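Local coordinates for NanU sialic acid binding protein (Bacteroides fragilis, PDB 4L7T) that binds sialic acid with high affinity at the outer membrane as a SusD-family protein, probably in partnership with the transporter NanO, at residues E59-I64 against K469-L474; P82-N87 against T486-T491; R492-I497 against K509-Y514. All coordinates share one frame; numbering follows the deposited sequence.

Contact 1 of 3, residues E59-I64 against K469-L474; sequences EPRADI and KRWYDL. With EDO (1,2-ethanediol), chain D.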
loop_
_atom_site.group_PDB
_atom_site.type_symbol
_atom_site.label_atom_id
_atom_site.label_comp_id
_atom_site.label_asym_id
_atom_site.label_seq_id
_atom_site.Cartn_x
_atom_site.Cartn_y
_atom_site.Cartn_z
ATOM N N GLU A 59 -3.478 0.613 5.972
ATOM C CA GLU A 59 -2.740 1.364 6.994
ATOM C C GLU A 59 -3.494 2.020 8.169
ATOM O O GLU A 59 -3.114 1.774 9.302
ATOM C CB GLU A 59 -1.817 2.380 6.283
ATOM C CG GLU A 59 -0.978 3.269 7.192
ATOM C CD GLU A 59 0.055 4.062 6.457
ATOM O OE1 GLU A 59 0.691 3.511 5.497
ATOM O OE2 GLU A 59 0.315 5.220 6.867
ATOM N N PRO A 60 -4.474 2.903 7.935
ATOM C CA PRO A 60 -4.885 3.775 9.092
ATOM C C PRO A 60 -5.707 3.142 10.257
ATOM O O PRO A 60 -5.934 3.847 11.236
ATOM C CB PRO A 60 -5.764 4.857 8.455
ATOM C CG PRO A 60 -5.612 4.680 6.927
ATOM C CD PRO A 60 -5.007 3.380 6.631
ATOM N N ARG A 61 -6.075 1.876 10.126
ATOM C CA ARG A 61 -6.674 1.128 11.312
ATOM C C ARG A 61 -5.606 0.808 12.356
ATOM O O ARG A 61 -5.951 0.363 13.472
ATOM C CB ARG A 61 -7.479 -0.103 10.911
ATOM C CG ARG A 61 -8.758 0.343 10.219
ATOM C CD ARG A 61 -9.619 -0.871 9.945
ATOM N NE ARG A 61 -10.077 -1.594 11.167
ATOM C CZ ARG A 61 -10.656 -2.781 11.153
ATOM N NH1 ARG A 61 -10.945 -3.434 10.014
ATOM N NH2 ARG A 61 -10.965 -3.281 12.345
ATOM N N ALA A 62 -4.328 1.016 12.010
ATOM C CA ALA A 62 -3.230 0.572 12.918
ATOM C C ALA A 62 -2.812 1.772 13.803
ATOM O O ALA A 62 -3.735 2.503 14.270
ATOM C CB ALA A 62 -2.035 -0.024 12.110
ATOM N N ASP A 63 -1.531 1.895 14.146
ATOM C CA ASP A 63 -1.111 2.765 15.249
ATOM C C ASP A 63 -0.499 4.119 14.849
ATOM O O ASP A 63 -0.126 4.938 15.727
ATOM C CB ASP A 63 -0.166 1.988 16.207
ATOM C CG ASP A 63 0.981 1.293 15.480
ATOM O OD1 ASP A 63 0.923 1.054 14.217
ATOM O OD2 ASP A 63 1.961 0.907 16.164
ATOM N N ILE A 64 -0.461 4.413 13.558
ATOM C CA ILE A 64 0.300 5.584 13.123
ATOM C C ILE A 64 -0.494 6.880 13.373
ATOM O O ILE A 64 0.145 7.938 13.637
ATOM C CB ILE A 64 0.594 5.464 11.590
ATOM C CG1 ILE A 64 1.573 4.309 11.369
ATOM C CG2 ILE A 64 1.172 6.876 11.004
ATOM C CD1 ILE A 64 1.581 3.833 9.945
ATOM N N LYS A 469 0.770 -0.447 4.356
ATOM C CA LYS A 469 1.283 -1.751 4.796
ATOM C C LYS A 469 0.992 -2.103 6.287
ATOM O O LYS A 469 0.784 -3.296 6.566
ATOM C CB LYS A 469 2.825 -1.842 4.672
ATOM C CG LYS A 469 3.360 -1.586 3.232
ATOM C CD LYS A 469 2.645 -2.449 2.263
ATOM C CE LYS A 469 3.192 -2.189 0.817
ATOM N NZ LYS A 469 2.404 -2.859 -0.357
ATOM N N ARG A 470 1.031 -1.144 7.197
ATOM C CA ARG A 470 1.170 -1.428 8.678
ATOM C C ARG A 470 0.015 -2.348 9.164
ATOM O O ARG A 470 0.263 -3.265 9.964
ATOM C CB ARG A 470 1.236 -0.106 9.434
ATOM C CG ARG A 470 1.353 -0.285 10.994
ATOM C CD ARG A 470 2.535 -1.093 11.456
ATOM N NE ARG A 470 2.638 -0.869 12.908
ATOM C CZ ARG A 470 3.681 -1.329 13.630
ATOM N NH1 ARG A 470 4.649 -2.065 13.051
ATOM N NH2 ARG A 470 3.730 -1.007 14.934
ATOM N N TRP A 471 -1.230 -1.972 8.844
ATOM C CA TRP A 471 -2.384 -2.781 9.285
ATOM C C TRP A 471 -2.297 -4.186 8.754
ATOM O O TRP A 471 -2.436 -5.201 9.535
ATOM C CB TRP A 471 -3.689 -2.085 8.952
ATOM C CG TRP A 471 -4.911 -2.925 9.137
ATOM C CD1 TRP A 471 -5.606 -3.591 8.159
ATOM C CD2 TRP A 471 -5.614 -3.172 10.378
ATOM N NE1 TRP A 471 -6.719 -4.279 8.716
ATOM C CE2 TRP A 471 -6.708 -4.059 10.070
ATOM C CE3 TRP A 471 -5.393 -2.771 11.729
ATOM C CZ2 TRP A 471 -7.617 -4.511 11.044
ATOM C CZ3 TRP A 471 -6.291 -3.265 12.712
ATOM C CH2 TRP A 471 -7.362 -4.120 12.359
ATOM N N TYR A 472 -1.970 -4.324 7.461
ATOM C CA TYR A 472 -1.872 -5.696 6.941
ATOM C C TYR A 472 -0.634 -6.472 7.533
ATOM O O TYR A 472 -0.750 -7.720 7.614
ATOM C CB TYR A 472 -1.737 -5.627 5.413
ATOM C CG TYR A 472 -3.004 -5.388 4.648
ATOM C CD1 TYR A 472 -4.210 -5.939 5.047
ATOM C CD2 TYR A 472 -2.954 -4.616 3.449
ATOM C CE1 TYR A 472 -5.349 -5.791 4.218
ATOM C CE2 TYR A 472 -4.096 -4.457 2.614
ATOM C CZ TYR A 472 -5.263 -5.105 3.012
ATOM O OH TYR A 472 -6.370 -4.983 2.226
ATOM N N ASP A 473 0.429 -5.773 7.934
ATOM C CA ASP A 473 1.639 -6.437 8.502
ATOM C C ASP A 473 1.264 -7.026 9.892
ATOM O O ASP A 473 1.586 -8.198 10.169
ATOM C CB ASP A 473 2.778 -5.487 8.657
ATOM C CG ASP A 473 3.435 -5.088 7.278
ATOM O OD1 ASP A 473 3.159 -5.714 6.236
ATOM O OD2 ASP A 473 4.250 -4.154 7.291
ATOM N N LEU A 474 0.536 -6.245 10.680
ATOM C CA LEU A 474 0.052 -6.750 11.983
ATOM C C LEU A 474 -0.923 -7.858 11.765
ATOM O O LEU A 474 -0.808 -8.872 12.452
ATOM C CB LEU A 474 -0.582 -5.644 12.861
ATOM C CG LEU A 474 0.409 -4.532 13.211
ATOM C CD1 LEU A 474 -0.265 -3.378 13.935
ATOM C CD2 LEU A 474 1.524 -5.040 14.172
HETATM C C1 EDO D . 4.126 1.079 7.998
HETATM O O1 EDO D . 4.793 2.234 8.688
HETATM C C2 EDO D . 4.672 -0.294 7.516
HETATM O O2 EDO D . 4.438 -1.641 8.116
HETATM O O HOH W 1 2.232 1.393 6.167
#

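Contact 2 of 3, residues P82-N87 against T486-T491; sequences PFNTIN and TSAVAT. With NA (sodium ion), chain F.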
loop_
_atom_site.group_PDB
_atom_site.type_symbol
_atom_site.label_atom_id
_atom_site.label_comp_id
_atom_site.label_asym_id
_atom_site.label_seq_id
_atom_site.Cartn_x
_atom_site.Cartn_y
_atom_site.Cartn_z
ATOM N N PRO A 82 -8.443 5.043 12.888
ATOM C CA PRO A 82 -7.507 4.779 14.020
ATOM C C PRO A 82 -8.191 4.371 15.313
ATOM O O PRO A 82 -7.610 3.599 16.098
ATOM C CB PRO A 82 -6.700 6.071 14.223
ATOM C CG PRO A 82 -7.558 7.151 13.422
ATOM C CD PRO A 82 -8.272 6.425 12.312
ATOM N N PHE A 83 -9.420 4.815 15.487
ATOM C CA PHE A 83 -10.140 4.409 16.748
ATOM C C PHE A 83 -10.836 3.070 16.618
ATOM O O PHE A 83 -11.355 2.587 17.643
ATOM C CB PHE A 83 -11.215 5.462 17.175
ATOM C CG PHE A 83 -10.686 6.850 17.460
ATOM C CD1 PHE A 83 -9.308 7.137 17.628
ATOM C CD2 PHE A 83 -11.592 7.921 17.610
ATOM C CE1 PHE A 83 -8.855 8.491 17.913
ATOM C CE2 PHE A 83 -11.154 9.233 17.909
ATOM C CZ PHE A 83 -9.788 9.539 18.050
ATOM N N ASN A 84 -10.904 2.494 15.383
ATOM C CA ASN A 84 -11.552 1.178 15.169
ATOM C C ASN A 84 -13.005 1.190 15.692
ATOM O O ASN A 84 -13.462 0.256 16.371
ATOM C CB ASN A 84 -10.689 0.095 15.752
ATOM C CG ASN A 84 -9.487 -0.188 14.837
ATOM O OD1 ASN A 84 -9.657 -0.873 13.809
ATOM N ND2 ASN A 84 -8.369 0.290 15.172
ATOM N N THR A 85 -13.656 2.282 15.368
ATOM C CA THR A 85 -15.082 2.455 15.697
ATOM C C THR A 85 -15.996 2.408 14.470
ATOM O O THR A 85 -17.226 2.736 14.571
ATOM C CB THR A 85 -15.325 3.719 16.475
ATOM O OG1 THR A 85 -14.797 4.861 15.750
ATOM C CG2 THR A 85 -14.707 3.550 17.897
ATOM N N ILE A 86 -15.440 2.056 13.292
ATOM C CA ILE A 86 -16.294 1.692 12.173
ATOM C C ILE A 86 -17.317 0.617 12.571
ATOM O O ILE A 86 -17.064 -0.261 13.381
ATOM C CB ILE A 86 -15.481 1.188 10.950
ATOM C CG1 ILE A 86 -14.604 -0.042 11.311
ATOM C CG2 ILE A 86 -14.660 2.378 10.375
ATOM C CD1 ILE A 86 -13.693 -0.561 10.127
ATOM N N ASN A 87 -18.484 0.724 11.955
ATOM C CA ASN A 87 -19.589 -0.194 12.267
ATOM C C ASN A 87 -20.620 -0.191 11.210
ATOM O O ASN A 87 -20.442 0.391 10.106
ATOM C CB ASN A 87 -20.252 0.193 13.635
ATOM C CG ASN A 87 -20.795 1.577 13.658
ATOM O OD1 ASN A 87 -20.664 2.269 14.679
ATOM N ND2 ASN A 87 -21.375 2.024 12.593
ATOM N N THR A 486 -3.031 -1.870 18.444
ATOM C CA THR A 486 -4.124 -1.050 17.870
ATOM C C THR A 486 -5.329 -1.066 18.785
ATOM O O THR A 486 -5.403 -1.926 19.700
ATOM C CB THR A 486 -4.550 -1.567 16.476
ATOM O OG1 THR A 486 -5.409 -2.694 16.594
ATOM C CG2 THR A 486 -3.330 -1.958 15.584
ATOM N N SER A 487 -6.331 -0.244 18.474
ATOM C CA SER A 487 -7.595 -0.351 19.218
ATOM C C SER A 487 -8.626 -1.341 18.713
ATOM O O SER A 487 -9.765 -1.398 19.213
ATOM C CB SER A 487 -8.229 1.038 19.243
ATOM O OG SER A 487 -8.319 1.554 17.922
ATOM N N ALA A 488 -8.264 -2.130 17.687
ATOM C CA ALA A 488 -9.139 -3.137 17.100
ATOM C C ALA A 488 -9.298 -4.273 18.069
ATOM O O ALA A 488 -8.350 -4.589 18.794
ATOM C CB ALA A 488 -8.555 -3.693 15.763
ATOM N N VAL A 489 -10.473 -4.902 18.045
ATOM C CA VAL A 489 -10.647 -6.117 18.886
ATOM C C VAL A 489 -10.713 -7.367 18.016
ATOM O O VAL A 489 -11.016 -7.302 16.833
ATOM C CB VAL A 489 -11.918 -5.949 19.770
ATOM C CG1 VAL A 489 -11.753 -4.728 20.716
ATOM C CG2 VAL A 489 -13.152 -5.813 18.925
ATOM N N ALA A 490 -10.441 -8.537 18.599
ATOM C CA ALA A 490 -10.299 -9.748 17.817
ATOM C C ALA A 490 -11.545 -10.172 17.073
ATOM O O ALA A 490 -11.430 -10.873 16.081
ATOM C CB ALA A 490 -9.775 -10.902 18.731
ATOM N N THR A 491 -12.743 -9.735 17.508
ATOM C CA THR A 491 -13.935 -10.080 16.795
ATOM C C THR A 491 -14.265 -9.184 15.656
ATOM O O THR A 491 -15.191 -9.455 14.923
ATOM C CB THR A 491 -15.199 -10.133 17.748
ATOM O OG1 THR A 491 -15.225 -8.911 18.498
ATOM C CG2 THR A 491 -14.985 -11.264 18.705
HETATM NA NA NA F . -5.595 -2.939 21.909
HETATM O O HOH W 2 -5.521 1.813 16.315
HETATM O O HOH W 3 -12.556 -1.261 18.609
HETATM O O HOH W 4 -7.464 -3.744 21.356
HETATM O O HOH W 5 -3.842 -1.545 22.356
HETATM O O HOH W 6 -6.831 -1.116 22.887
#

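Contact 3 of 3, residues R492-I497 against K509-Y514; sequences RLLWPI and KQTPGY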
loop_
_atom_site.group_PDB
_atom_site.type_symbol
_atom_site.label_atom_id
_atom_site.label_comp_id
_atom_site.label_asym_id
_atom_site.label_seq_id
_atom_site.Cartn_x
_atom_site.Cartn_y
_atom_site.Cartn_z
ATOM N N ARG A 492 -13.500 -8.093 15.462
ATOM C CA ARG A 492 -13.818 -7.090 14.471
ATOM C C ARG A 492 -12.577 -6.738 13.644
ATOM O O ARG A 492 -12.308 -5.528 13.400
ATOM C CB ARG A 492 -14.416 -5.823 15.160
ATOM C CG ARG A 492 -15.711 -6.177 16.000
ATOM C CD ARG A 492 -16.605 -4.983 16.287
ATOM N NE ARG A 492 -16.048 -3.963 17.157
ATOM C CZ ARG A 492 -16.122 -3.935 18.481
ATOM N NH1 ARG A 492 -16.696 -4.938 19.151
ATOM N NH2 ARG A 492 -15.575 -2.896 19.130
ATOM N N LEU A 493 -11.820 -7.753 13.265
ATOM C CA LEU A 493 -10.612 -7.512 12.400
ATOM C C LEU A 493 -11.016 -7.270 10.977
ATOM O O LEU A 493 -10.297 -6.540 10.258
ATOM C CB LEU A 493 -9.657 -8.703 12.467
ATOM C CG LEU A 493 -9.135 -8.992 13.885
ATOM C CD1 LEU A 493 -8.256 -10.209 13.828
ATOM C CD2 LEU A 493 -8.392 -7.791 14.555
ATOM N N LEU A 494 -12.127 -7.848 10.524
ATOM C CA LEU A 494 -12.653 -7.511 9.201
ATOM C C LEU A 494 -13.359 -6.154 9.178
ATOM O O LEU A 494 -13.496 -5.549 10.243
ATOM C CB LEU A 494 -13.554 -8.624 8.713
ATOM C CG LEU A 494 -12.852 -9.940 8.645
ATOM C CD1 LEU A 494 -13.896 -11.013 8.292
ATOM C CD2 LEU A 494 -11.644 -9.950 7.618
ATOM N N TRP A 495 -13.836 -5.694 8.009
ATOM C CA TRP A 495 -14.575 -4.445 7.877
ATOM C C TRP A 495 -16.063 -4.768 7.750
ATOM O O TRP A 495 -16.446 -5.784 7.171
ATOM C CB TRP A 495 -14.135 -3.752 6.578
ATOM C CG TRP A 495 -12.725 -3.194 6.609
ATOM C CD1 TRP A 495 -11.571 -3.879 6.657
ATOM C CD2 TRP A 495 -12.357 -1.812 6.604
ATOM N NE1 TRP A 495 -10.490 -3.015 6.726
ATOM C CE2 TRP A 495 -10.956 -1.746 6.684
ATOM C CE3 TRP A 495 -13.076 -0.607 6.549
ATOM C CZ2 TRP A 495 -10.263 -0.554 6.630
ATOM C CZ3 TRP A 495 -12.384 0.575 6.559
ATOM C CH2 TRP A 495 -10.978 0.598 6.609
ATOM N N PRO A 496 -16.911 -3.902 8.314
ATOM C CA PRO A 496 -18.360 -4.047 8.029
ATOM C C PRO A 496 -18.749 -3.682 6.612
ATOM O O PRO A 496 -17.959 -3.086 5.851
ATOM C CB PRO A 496 -19.017 -3.076 9.014
ATOM C CG PRO A 496 -17.955 -1.920 9.097
ATOM C CD PRO A 496 -16.549 -2.638 8.975
ATOM N N ILE A 497 -19.977 -4.045 6.240
ATOM C CA ILE A 497 -20.567 -3.817 4.912
ATOM C C ILE A 497 -21.637 -2.770 5.029
ATOM O O ILE A 497 -22.486 -2.890 5.897
ATOM C CB ILE A 497 -21.154 -5.156 4.353
ATOM C CG1 ILE A 497 -20.018 -6.180 4.287
ATOM C CG2 ILE A 497 -21.930 -4.877 2.998
ATOM C CD1 ILE A 497 -20.460 -7.616 3.914
ATOM N N LYS A 509 -24.669 -11.522 3.998
ATOM C CA LYS A 509 -24.753 -11.263 5.445
ATOM C C LYS A 509 -23.774 -10.145 5.853
ATOM O O LYS A 509 -22.733 -9.968 5.195
ATOM C CB LYS A 509 -24.443 -12.526 6.252
ATOM C CG LYS A 509 -25.270 -13.767 5.822
ATOM C CD LYS A 509 -25.775 -14.611 7.000
ATOM C CE LYS A 509 -24.732 -15.618 7.484
ATOM N NZ LYS A 509 -25.225 -17.052 7.458
ATOM N N GLN A 510 -24.095 -9.432 6.931
ATOM C CA GLN A 510 -23.175 -8.447 7.545
ATOM C C GLN A 510 -21.946 -9.227 7.999
ATOM O O GLN A 510 -22.011 -10.379 8.398
ATOM C CB GLN A 510 -23.815 -7.801 8.789
ATOM C CG GLN A 510 -22.918 -6.802 9.522
ATOM C CD GLN A 510 -22.491 -5.697 8.613
ATOM O OE1 GLN A 510 -23.241 -4.750 8.357
ATOM N NE2 GLN A 510 -21.289 -5.824 8.084
ATOM N N THR A 511 -20.800 -8.577 8.022
ATOM C CA THR A 511 -19.603 -9.226 8.518
ATOM C C THR A 511 -19.743 -9.672 9.973
ATOM O O THR A 511 -20.341 -8.947 10.765
ATOM C CB THR A 511 -18.458 -8.178 8.453
ATOM O OG1 THR A 511 -18.416 -7.651 7.136
ATOM C CG2 THR A 511 -17.120 -8.762 8.866
ATOM N N PRO A 512 -19.203 -10.837 10.318
ATOM C CA PRO A 512 -19.275 -11.285 11.695
ATOM C C PRO A 512 -18.589 -10.340 12.616
ATOM O O PRO A 512 -17.569 -9.724 12.278
ATOM C CB PRO A 512 -18.513 -12.598 11.692
ATOM C CG PRO A 512 -18.615 -13.110 10.288
ATOM C CD PRO A 512 -18.546 -11.840 9.462
ATOM N N GLY A 513 -19.172 -10.196 13.791
ATOM C CA GLY A 513 -18.627 -9.315 14.787
ATOM C C GLY A 513 -19.297 -7.960 14.850
ATOM O O GLY A 513 -19.067 -7.217 15.803
ATOM N N TYR A 514 -20.072 -7.633 13.803
ATOM C CA TYR A 514 -20.706 -6.327 13.604
ATOM C C TYR A 514 -22.274 -6.291 13.820
ATOM O O TYR A 514 -22.975 -5.526 13.165
ATOM C CB TYR A 514 -20.315 -5.710 12.242
ATOM C CG TYR A 514 -18.862 -5.247 12.159
ATOM C CD1 TYR A 514 -18.503 -4.002 12.653
ATOM C CD2 TYR A 514 -17.880 -6.063 11.616
ATOM C CE1 TYR A 514 -17.166 -3.522 12.603
ATOM C CE2 TYR A 514 -16.542 -5.635 11.554
ATOM C CZ TYR A 514 -16.194 -4.327 12.020
ATOM O OH TYR A 514 -14.916 -3.972 11.962
HETATM O O HOH W 7 -17.812 -7.832 18.141
HETATM O O HOH W 8 -14.611 -9.403 11.895
#

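Contact 1 of 3, residues E59-I64 against K469-L474
Arg61 crosses the indole of Trp471 at a slant and touches it at two places. Arg61 CB sits over the six-membered ring of Trp471 in a CH-pi contact, 3.7 Å from the ring centroid and 21° off the normal. CG and CD stand farther from the ring. The bend at chi3 brings the guanidinium back over it. NE passes near CZ2 and CH2 of the indole. Arg61 CZ comes to 3.5 Å from Trp471 CZ2. The guanidinium lies over CZ2, its plane 28° from that of the ring. At the tip, NE donates to Asn84 OD1 and NH2 to Arg492 O. NH1 is also near CZ2 and has weak bonds to Leu493 O and Leu494 O.

The protein has a mainly helical SusD-like fold, whose family is related to TPR-like helical repeats. Residues 59-64 form the loop between helix 51-58 and strand 65-67, and Glu59 to Ala62 make a type I beta turn. This loop lies against the first turn of helix 470-477. Ala62 CB rests 3.6 Å from Arg470 CG and also touches Trp471 CB and Leu474 CD1.

Asp63 and Arg470 form a buried, side-on salt bridge. Arg470 NE donates to Asp63 OD1 and Arg470 NH2 to Asp63 OD2, each over 2.9 Å. Both oxygens use their syn lone pairs, and the carboxylate and guanidinium are nearly coplanar, 5° apart. Arg470 NH2 also donates to the carbonyl of Tyr445. Glu59 OE1 reaches Lys469 N through a water, while its OE2 bonds Tyr65 and the backbone of Phe466.

Contact 2 of 3, residues P82-N87 against T486-T491
Asn84 and Ser487 make the direct polar link between the two loops. Asn84 ND2 donates to Ser487 OG over 3.0 Å, with an N-H...O angle of 166°. The hydroxyl lies close to the amide plane, only 7° out of it. Ser487 OG sits between its own backbone N and carbonyl carbon (chi1 53°), and this turns it toward the end of helix 80-83. There it is also 2.8 Å from Pro82 O. On the other branch of the amide, Asn84 OD1 is 3.6 Å from Ala488 CB.

Two waters bridge the backbones. One donates to Pro82 O and accepts from Ser487 N. The other donates to Asn84 O and to Ser487 O, 2.9 Å from the latter.

The next layer fixes these groups. Asn84 has a positive phi and ends helix 80-83 in a Schellman motif, with its side chain directed at the 486-491 loop. Arg61 holds the oxygen end of its amide. In the 486-491 loop, Thr486 OG1 accepts from Ala488 N over 3.1 Å in an ST turn. The same hydroxyl bonds Val482 O in helix 479-485. Thr486 O binds a sodium ion at 2.4 Å, along with Thr483 O and three waters. One of these waters also donates to Ala488 O.

The direct link thus joins neutral groups, with a cationic donor behind the amide and a sodium ion behind the turn. The bonds to both ends of the amide leave little doubt about which atom is nitrogen, and they should restrict its rotation.

Contact 3 of 3, residues R492-I497 against K509-Y514
Tyr514 and Thr511 each send a hydroxyl to a carbonyl of the 492-497 loop. Tyr514 OH donates to Leu494 O over 2.7 Å. Thr511 OG1 donates to Trp495 O, also over 2.7 Å, at a C=O...O angle of 143°. These bonds grip two successive carbonyls from one side chain each.

A water adds to the polar links, joining Leu494 N to Pro512 O.

Both segments are irregular loops near the C-terminus, on the two sides of helix 499-504. Thr511 to Tyr514 form a type II beta turn. Gly513 has a positive phi, at backbone angles that call for glycine. The turn places the phenol ring against the 492-497 loop, where Trp495 in turn packs on Trp146 of helix 121-146.

The aromatic contacts cover both faces of the Tyr514 ring. On one, Pro496 CB lies over the centre, 3.8 Å from the Tyr514 centroid and 14° off the normal, and Pro496 CD is 3.5 Å from Tyr514 CZ. On the other, in one of two conformers of its side chain, Arg492 CD makes a longer CH-pi contact, 4.3 Å from the Tyr514 centroid and nearer the rim.

Apolar groups also meet: Thr511 CG2, anti to the backbone N, comes to 3.6 Å from Leu494 CB. Ile497 makes van der Waals approaches to polar atoms. Its CG1 nears Thr511 OG1, and Ile497 CD1 is 3.5 Å from Lys509 O.

All three pairs of contacts touch within one region of the fold. Contact 1 is the most central, about 10 Å from the centre of the chain; contacts 2 and 3 lie about 20 and 22 Å out. Centres of contacts 1 and 2 are about 12 Å apart, those of 2 and 3 about 11 Å, and those of 1 and 3 about 18 Å. Along the chain contacts 1 and 2 interleave: 59-64, 82-87, 469-474, 486-491. Contact 3 follows both. The C-terminal halves run from helix 470-477 through helix 479-485 to the final loops. Ile86 of contact 2 packs on Trp495 and Pro496 of contact 3. Contacts 1 and 2 join N-terminal loops to the C-terminal part; contact 3 packs the C-terminal loops on each other.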